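Local coordinates for alpha-L-arabinofuranosidase B (Aspergillus kawachii, PDB 6SXT), which hydrolyses terminal non-reducing alpha-L-arabinofuranosyl residues from arabinan, arabinogalactan and arabinoxylan, helping to degrade plant hemicellulose, at residues A[388-391]-A[392-395]. Residues are numbered along the deposited sequence; the frame is centred on the assembly and turned at random.
Sequences FESV and DTPG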
ATOM      1  N   PHE A 388     -21.204   4.753  -2.711  1.00 17.73           N
ATOM      2  CA  PHE A 388     -22.608   4.654  -2.258  1.00 19.53           C
ATOM      3  C   PHE A 388     -23.183   6.063  -2.139  1.00 19.52           C
ATOM      4  O   PHE A 388     -22.716   6.845  -1.336  1.00 19.08           O
ATOM      5  CB  PHE A 388     -22.663   3.892  -0.947  1.00 20.02           C
ATOM      6  CG  PHE A 388     -22.226   2.460  -1.132  1.00 21.76           C
ATOM      7  CD1 PHE A 388     -23.141   1.490  -1.461  1.00 22.60           C
ATOM      8  CD2 PHE A 388     -20.889   2.121  -1.097  1.00 22.28           C
ATOM      9  CE1 PHE A 388     -22.751   0.187  -1.718  1.00 25.24           C
ATOM     10  CE2 PHE A 388     -20.502   0.807  -1.337  1.00 22.61           C
ATOM     11  CZ  PHE A 388     -21.427  -0.146  -1.640  1.00 23.55           C
ATOM     12  N   GLU A 389     -24.061   6.387  -3.073  1.00 20.20           N
ATOM     13  CA  GLU A 389     -24.657   7.739  -3.208  1.00 21.50           C
ATOM     14  C   GLU A 389     -26.011   7.746  -2.484  1.00 21.35           C
ATOM     15  O   GLU A 389     -26.797   6.840  -2.638  1.00 21.19           O
ATOM     16  CB  GLU A 389     -24.862   8.054  -4.684  1.00 21.80           C
ATOM     17  CG  GLU A 389     -25.352   9.478  -4.907  1.00 21.06           C
ATOM     18  CD  GLU A 389     -25.663   9.740  -6.348  1.00 27.13           C
ATOM     19  OE1 GLU A 389     -25.683   8.766  -7.109  1.00 32.28           O
ATOM     20  OE2 GLU A 389     -25.697  10.891  -6.725  1.00 25.31           O
ATOM     21  N   SER A 390     -26.239   8.767  -1.674  1.00 19.34           N
ATOM     22  CA  SER A 390     -27.511   8.986  -0.947  1.00 19.03           C
ATOM     23  C   SER A 390     -28.666   9.150  -1.945  1.00 19.63           C
ATOM     24  O   SER A 390     -28.522   9.839  -2.975  1.00 21.03           O
ATOM     25  CB  SER A 390     -27.385  10.164  -0.046  1.00 21.24           C
ATOM     26  OG  SER A 390     -28.673  10.486   0.516  1.00 21.12           O
ATOM     27  N   VAL A 391     -29.782   8.485  -1.641  1.00 20.20           N
ATOM     28  CA  VAL A 391     -31.018   8.651  -2.439  1.00 19.91           C
ATOM     29  C   VAL A 391     -31.638  10.039  -2.121  1.00 20.50           C
ATOM     30  O   VAL A 391     -32.020  10.707  -3.062  1.00 22.98           O
ATOM     31  CB  VAL A 391     -31.980   7.487  -2.209  1.00 22.28           C
ATOM     32  CG1 VAL A 391     -33.433   7.838  -2.591  1.00 24.32           C
ATOM     33  CG2 VAL A 391     -31.483   6.294  -3.009  1.00 20.84           C
ATOM     34  N   ASP A 392     -31.682  10.427  -0.867  1.00 20.92           N
ATOM     35  CA  ASP A 392     -32.337  11.728  -0.493  1.00 20.52           C
ATOM     36  C   ASP A 392     -31.416  12.885  -0.843  1.00 23.63           C
ATOM     37  O   ASP A 392     -31.937  13.987  -1.100  1.00 21.45           O
ATOM     38  CB  ASP A 392     -32.648  11.806   0.983  1.00 20.76           C
ATOM     39  CG  ASP A 392     -31.433  11.572   1.858  1.00 22.97           C
ATOM     40  OD1 ASP A 392     -31.079  10.357   2.004  1.00 23.08           O
ATOM     41  OD2 ASP A 392     -30.924  12.553   2.455  1.00 20.69           O
ATOM     42  N   THR A 393     -30.089  12.652  -0.920  1.00 21.65           N
ATOM     43  CA  THR A 393     -29.079  13.709  -1.173  1.00 19.84           C
ATOM     44  C   THR A 393     -28.177  13.312  -2.342  1.00 23.51           C
ATOM     45  O   THR A 393     -27.035  12.905  -2.143  1.00 21.12           O
ATOM     46  CB  THR A 393     -28.325  14.082   0.098  1.00 23.31           C
ATOM     47  OG1 THR A 393     -29.179  14.311   1.211  1.00 22.95           O
ATOM     48  CG2 THR A 393     -27.475  15.294  -0.097  1.00 21.21           C
ATOM     49  N   PRO A 394     -28.663  13.390  -3.586  1.00 22.35           N
ATOM     50  CA  PRO A 394     -27.876  13.025  -4.747  1.00 24.13           C
ATOM     51  C   PRO A 394     -26.622  13.898  -4.799  1.00 22.80           C
ATOM     52  O   PRO A 394     -26.613  15.044  -4.328  1.00 23.09           O
ATOM     53  CB  PRO A 394     -28.722  13.289  -5.973  1.00 27.81           C
ATOM     54  CG  PRO A 394     -30.118  13.557  -5.429  1.00 28.45           C
ATOM     55  CD  PRO A 394     -30.036  13.803  -3.949  1.00 24.03           C
ATOM     56  N   GLY A 395     -25.523  13.292  -5.277  1.00 22.53           N
ATOM     57  CA  GLY A 395     -24.235  13.992  -5.289  1.00 22.41           C
ATOM     58  C   GLY A 395     -23.445  13.841  -4.025  1.00 20.59           C
ATOM     59  O   GLY A 395     -22.274  14.286  -4.008  1.00 21.41           O
TER
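A hairpin loop of the beta-trefoil arabinose-binding domain, joining strand 386-390 to strand 396-401, is tied by Ser390 and Glu389 to the backbone of Thr393 and Gly395. Backbone hydrogen bonds between Phe388 and Ile398 and between Ser390 and Ser396 pair the two strands that the loop connects. Residues 390-393 make a type I turn, with Val391 and Asp392 both at helical backbone angles. Serine suits the first position of such a turn because its short side chain can fold back: OG, placed beside the carbonyl carbon (chi1 172°), accepts a somewhat bent hydrogen bond from Thr393 N at 3.0 Å. Asp392 points its OD1 to His350 for a hydrogen bond, while its OD2 accepts one from Thr393 OG1 at 2.8 Å, the hydroxyl approaching from 55° out of the carboxylate plane. Both oxygens of this carboxylate are thus engaged. Pro394 has no N-H to satisfy, and its ring restricts phi at this exposed position; its CD lies 3.8 Å from Val391 O. Gly395 sits at positive phi, in the left-handed region, which glycine adopts easily because it has no beta carbon. Glutamate has the length to span the loop: the extended chain of Glu389 carries OE2 past Pro394 CA (3.6 Å), and its anti lone pair receives Gly395 N at 2.8 Å, nearly straight at 164°.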